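Local coordinates for oligogalacturonate-specific porin kdgM (Dickeya dadantii, PDB 4FQE), which forms a monomeric outer-membrane channel specific for oligogalacturonides and is required for full virulence, at residues 146-151 against 176-181; 188-193 against 208-213. One frame throughout, in Å; residues are numbered along the deposited sequence.

Interaction 1 (146-151 against 176-181). With C8E ((hydroxyethyloxy)tri(ethyloxy)octane), chain I.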
# COMPACT_ATOMS: atom_id res chain seq x y z
N TYR A 146 -6.73 -0.89 17.06
CA TYR A 146 -7.42 -0.95 15.78
C TYR A 146 -7.12 0.21 14.84
O TYR A 146 -6.96 1.37 15.27
CB TYR A 146 -8.92 -1.00 15.99
CG TYR A 146 -9.38 -2.25 16.61
CD1 TYR A 146 -9.69 -3.36 15.82
CD2 TYR A 146 -9.50 -2.35 17.98
CE1 TYR A 146 -10.12 -4.53 16.40
CE2 TYR A 146 -9.95 -3.52 18.57
CZ TYR A 146 -10.26 -4.61 17.77
OH TYR A 146 -10.69 -5.77 18.34
N THR A 147 -7.08 -0.09 13.55
CA THR A 147 -7.05 0.95 12.54
C THR A 147 -8.08 0.65 11.48
O THR A 147 -8.12 -0.47 10.92
CB THR A 147 -5.66 1.08 11.89
OG1 THR A 147 -4.70 1.34 12.91
CG2 THR A 147 -5.64 2.19 10.85
N ILE A 148 -8.92 1.64 11.19
CA ILE A 148 -9.82 1.53 10.02
C ILE A 148 -9.31 2.53 8.97
O ILE A 148 -9.05 3.71 9.29
CB ILE A 148 -11.30 1.75 10.40
CG1 ILE A 148 -12.27 1.49 9.22
CG2 ILE A 148 -11.55 3.17 10.94
CD1 ILE A 148 -12.68 0.03 8.97
N GLY A 149 -9.16 2.07 7.74
CA GLY A 149 -8.67 2.90 6.64
C GLY A 149 -9.56 2.88 5.42
O GLY A 149 -10.00 1.80 5.00
N TYR A 150 -9.86 4.05 4.87
CA TYR A 150 -10.57 4.16 3.59
C TYR A 150 -9.55 4.66 2.55
O TYR A 150 -8.78 5.56 2.84
CB TYR A 150 -11.76 5.11 3.65
CG TYR A 150 -12.34 5.47 2.28
CD1 TYR A 150 -12.23 6.75 1.79
CD2 TYR A 150 -12.94 4.51 1.46
CE1 TYR A 150 -12.72 7.10 0.53
CE2 TYR A 150 -13.44 4.85 0.21
CZ TYR A 150 -13.34 6.16 -0.24
OH TYR A 150 -13.84 6.53 -1.45
N GLU A 151 -9.58 4.06 1.38
CA GLU A 151 -8.67 4.37 0.28
C GLU A 151 -9.50 4.52 -0.98
O GLU A 151 -10.35 3.66 -1.30
CB GLU A 151 -7.64 3.27 0.10
CG GLU A 151 -6.67 3.54 -1.05
CD GLU A 151 -5.57 2.50 -1.15
OE1 GLU A 151 -4.80 2.36 -0.17
OE2 GLU A 151 -5.48 1.85 -2.22
N VAL A 176 -11.73 -0.53 1.86
CA VAL A 176 -11.75 -0.43 3.31
C VAL A 176 -10.89 -1.52 3.96
O VAL A 176 -11.05 -2.71 3.68
CB VAL A 176 -13.18 -0.53 3.84
CG1 VAL A 176 -13.20 -0.35 5.35
CG2 VAL A 176 -14.09 0.47 3.15
N LYS A 177 -10.00 -1.11 4.84
CA LYS A 177 -9.07 -2.03 5.50
C LYS A 177 -9.28 -1.87 6.98
O LYS A 177 -9.41 -0.74 7.50
CB LYS A 177 -7.62 -1.68 5.16
CG LYS A 177 -6.56 -2.55 5.84
CD LYS A 177 -5.13 -2.12 5.44
CE LYS A 177 -4.06 -3.17 5.63
NZ LYS A 177 -2.65 -2.64 5.41
N LEU A 178 -9.33 -3.00 7.68
CA LEU A 178 -9.39 -2.99 9.13
C LEU A 178 -8.25 -3.84 9.67
O LEU A 178 -8.11 -5.01 9.33
CB LEU A 178 -10.76 -3.55 9.58
CG LEU A 178 -10.96 -3.77 11.07
CD1 LEU A 178 -10.94 -2.43 11.82
CD2 LEU A 178 -12.27 -4.50 11.32
N SER A 179 -7.40 -3.25 10.50
CA SER A 179 -6.26 -3.94 11.05
C SER A 179 -6.33 -3.94 12.58
O SER A 179 -6.88 -3.03 13.18
CB SER A 179 -4.95 -3.30 10.50
OG SER A 179 -4.56 -2.19 11.26
N TYR A 180 -5.74 -4.95 13.21
CA TYR A 180 -5.70 -5.07 14.64
C TYR A 180 -4.30 -5.51 15.08
O TYR A 180 -3.80 -6.56 14.66
CB TYR A 180 -6.77 -6.06 15.11
CG TYR A 180 -6.77 -6.31 16.61
CD1 TYR A 180 -7.05 -5.29 17.50
CD2 TYR A 180 -6.50 -7.57 17.13
CE1 TYR A 180 -7.06 -5.52 18.87
CE2 TYR A 180 -6.48 -7.79 18.48
CZ TYR A 180 -6.78 -6.75 19.35
OH TYR A 180 -6.77 -6.99 20.70
N LYS A 181 -3.68 -4.67 15.89
CA LYS A 181 -2.40 -4.94 16.50
C LYS A 181 -2.65 -5.91 17.66
O LYS A 181 -2.95 -5.52 18.78
CB LYS A 181 -1.76 -3.61 16.97
CG LYS A 181 -0.37 -3.75 17.52
CD LYS A 181 0.20 -2.43 18.00
CE LYS A 181 1.33 -2.62 19.01
NZ LYS A 181 1.02 -1.86 20.26
C1 C8E I . -12.61 7.97 10.26
C2 C8E I . -12.75 7.73 8.77
C3 C8E I . -12.12 6.42 8.30
C4 C8E I . -13.12 5.26 8.25
C5 C8E I . -13.80 5.09 6.90
C6 C8E I . -14.23 3.63 6.66
C7 C8E I . -15.58 3.49 5.97
C8 C8E I . -15.59 4.20 4.62
O9 C8E I . -16.53 3.58 3.73
C10 C8E I . -16.59 4.21 2.45
C11 C8E I . -16.32 3.13 1.41
O12 C8E I . -17.23 3.25 0.32
C13 C8E I . -17.34 2.02 -0.37
C14 C8E I . -18.29 2.19 -1.54
O15 C8E I . -18.53 0.90 -2.12
C16 C8E I . -18.61 0.98 -3.53
C17 C8E I . -20.00 0.56 -3.99
O18 C8E I . -19.90 0.14 -5.35
C19 C8E I . -21.15 -0.35 -5.85
C20 C8E I . -21.22 -1.86 -5.64
O21 C8E I . -20.79 -2.54 -6.83
O HOH W 1 -3.94 -1.56 13.68
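Strands 146-151 and 176-180 pair edge to edge as antiparallel neighbours in the barrel wall, with T147 bonded to S179 and G149 to K177. Each of these two pairs closes with two backbone hydrogen bonds, and the shortest runs from G149 N to K177 O (2.8 Å). The side chains of T147 and S179 share one face with K177. A water bridges them there, 2.6 Å from S179 OG and 3.1 Å from T147 OG1, and T147 OG1 also bonds to T141. The other face carries Y146, I148, Y150, V176, L178 and Y180, aliphatic and aromatic side chains. On it, I148 CG1 is anti to the backbone N (chi1 -174°), and CD1 beyond it meets V176 CG1 at 3.7 Å. At the end of the pair the Y146 and Y180 rings overlap obliquely, their planes 32° apart. Y180 CD1 sits over the centre of the Y146 ring, 3.3 Å from Y146 CZ. A detergent molecule lies against this face: its C11 is 3.6 Å from Y150 CE2, and its alkyl chain passes I148. Apolar and aromatic residues facing detergent, with polar ones behind, are characteristic of a transmembrane outer-membrane beta-barrel.

Interaction 2 (188-193 against 208-213)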
# COMPACT_ATOMS: atom_id res chain seq x y z
N PRO A 188 -2.82 -8.78 12.24
CA PRO A 188 -3.72 -9.27 11.21
C PRO A 188 -4.64 -8.18 10.69
O PRO A 188 -4.85 -7.20 11.37
CB PRO A 188 -4.53 -10.35 11.95
CG PRO A 188 -4.50 -9.95 13.37
CD PRO A 188 -3.11 -9.38 13.55
N TYR A 189 -5.11 -8.36 9.45
CA TYR A 189 -5.99 -7.44 8.81
C TYR A 189 -6.82 -8.03 7.70
O TYR A 189 -6.50 -9.06 7.16
CB TYR A 189 -5.19 -6.25 8.28
CG TYR A 189 -4.20 -6.61 7.18
CD1 TYR A 189 -2.88 -6.93 7.47
CD2 TYR A 189 -4.60 -6.62 5.87
CE1 TYR A 189 -1.99 -7.24 6.44
CE2 TYR A 189 -3.74 -6.94 4.84
CZ TYR A 189 -2.43 -7.24 5.12
OH TYR A 189 -1.59 -7.58 4.04
N VAL A 190 -7.89 -7.33 7.38
CA VAL A 190 -8.82 -7.68 6.32
C VAL A 190 -9.13 -6.43 5.49
O VAL A 190 -9.07 -5.28 6.01
CB VAL A 190 -10.13 -8.30 6.86
CG1 VAL A 190 -10.90 -7.37 7.80
CG2 VAL A 190 -11.03 -8.68 5.69
N GLU A 191 -9.39 -6.62 4.20
CA GLU A 191 -9.78 -5.53 3.33
C GLU A 191 -10.90 -5.97 2.44
O GLU A 191 -10.93 -7.12 2.01
CB GLU A 191 -8.62 -5.05 2.42
CG GLU A 191 -7.30 -4.84 3.13
CD GLU A 191 -6.15 -4.52 2.20
OE1 GLU A 191 -6.34 -3.66 1.29
OE2 GLU A 191 -5.06 -5.12 2.40
N VAL A 192 -11.81 -5.06 2.17
CA VAL A 192 -12.88 -5.30 1.21
C VAL A 192 -12.93 -4.09 0.32
O VAL A 192 -12.99 -2.94 0.80
CB VAL A 192 -14.23 -5.51 1.88
CG1 VAL A 192 -15.30 -5.88 0.85
CG2 VAL A 192 -14.08 -6.56 2.96
N GLY A 193 -12.89 -4.34 -0.98
CA GLY A 193 -12.93 -3.25 -1.94
C GLY A 193 -13.85 -3.48 -3.09
O GLY A 193 -14.24 -4.59 -3.38
N TYR A 208 -11.42 -9.07 -2.10
CA TYR A 208 -11.26 -9.40 -0.70
C TYR A 208 -9.81 -9.75 -0.44
O TYR A 208 -9.20 -10.47 -1.23
CB TYR A 208 -12.07 -10.66 -0.35
CG TYR A 208 -13.56 -10.53 -0.51
CD1 TYR A 208 -14.19 -11.03 -1.64
CD2 TYR A 208 -14.35 -9.97 0.49
CE1 TYR A 208 -15.57 -10.97 -1.79
CE2 TYR A 208 -15.74 -9.89 0.35
CZ TYR A 208 -16.33 -10.38 -0.81
OH TYR A 208 -17.70 -10.31 -0.99
N ARG A 209 -9.26 -9.20 0.64
CA ARG A 209 -7.93 -9.52 1.10
C ARG A 209 -7.93 -9.87 2.57
O ARG A 209 -8.61 -9.24 3.37
CB ARG A 209 -6.99 -8.32 0.90
CG ARG A 209 -6.76 -7.93 -0.55
CD ARG A 209 -6.23 -6.52 -0.68
NE ARG A 209 -5.83 -6.18 -2.05
CZ ARG A 209 -5.44 -4.96 -2.45
NH1 ARG A 209 -5.45 -3.93 -1.61
NH2 ARG A 209 -5.05 -4.76 -3.70
N VAL A 210 -7.14 -10.88 2.91
CA VAL A 210 -6.78 -11.11 4.29
C VAL A 210 -5.27 -11.22 4.35
O VAL A 210 -4.62 -11.76 3.44
CB VAL A 210 -7.44 -12.40 4.83
CG1 VAL A 210 -8.92 -12.16 4.97
CG2 VAL A 210 -7.09 -13.62 3.94
N GLY A 211 -4.70 -10.71 5.42
CA GLY A 211 -3.26 -10.78 5.59
C GLY A 211 -2.85 -10.63 7.03
O GLY A 211 -3.67 -10.44 7.92
N VAL A 212 -1.55 -10.70 7.25
CA VAL A 212 -0.97 -10.43 8.53
C VAL A 212 0.42 -9.88 8.34
O VAL A 212 1.16 -10.30 7.43
CB VAL A 212 -0.93 -11.69 9.43
CG1 VAL A 212 -0.11 -12.79 8.76
CG2 VAL A 212 -0.41 -11.33 10.83
N GLN A 213 0.74 -8.91 9.20
CA GLN A 213 2.05 -8.27 9.19
C GLN A 213 2.76 -8.62 10.46
O GLN A 213 2.20 -8.41 11.57
CB GLN A 213 1.86 -6.76 9.14
CG GLN A 213 3.14 -6.00 8.89
CD GLN A 213 2.97 -4.51 9.06
OE1 GLN A 213 2.94 -4.00 10.17
NE2 GLN A 213 2.79 -3.82 7.96
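One face of the Y189 ring lies over the backbone of G211, its partner on the opposite strand. G211 C is 3.5 Å above the ring plane, offset toward the rim, and G211 CA makes a CH-pi contact 3.9 Å from the ring centroid. Q213 N comes to the ring's edge. Y189 CG stands between the backbone N and the carbonyl carbon (chi1 65°), which starts the ring off toward G211. Its OH bonds to D4 of strand 2-9, and K177 makes a cation-pi contact with the ring. The second flat group is the R209 guanidinium, met at its edge by E191. R209 NH1 donates to E191 OE1 at 3.0 Å in a salt bridge. The acceptor lies in the guanidinium plane, but NH1 sits above the carboxylate plane, and the two planes are 73° apart. Each group has a second partner: E191 OE1 bonds to N175 and R209 NE pairs with E8. These links probably hold both charges in place. In the backbone, hydrogen bonds join Y189 to G211 and E191 to R209, two for each pair. The other face carries P188, V190, V192, Y208, V210 and V212. There V192 and Y208 lie side by side, with V192 CG1 4.1 Å from Y208 CE2. An aromatic ring laid over a cross-strand glycine is the arrangement known as aromatic rescue of glycine. Here it occurs in a beta hairpin of the porin barrel, beside a charged cluster on the lumen side of the wall.

In the fold
Both interactions belong to one antiparallel sheet of 12 strands closed into a barrel. Interaction 1 joins strands 146-157 and 171-180. Interaction 2 joins strands 186-195 and 205-215 and comes later in the chain. Their centres are about 9 Å apart. Strands 171-180 and 186-195 are neighbours, so the four strands run side by side in sequence order. Probable backbone hydrogen bonds link the contacts, L178 N to V190 O (2.8 Å) and V176 O to V192 N (2.9 Å). The last strand, 205-215, then meets strand 2-9 and closes the barrel. Together the contacts form a continuous piece of wall, apolar toward the membrane and polar toward the channel.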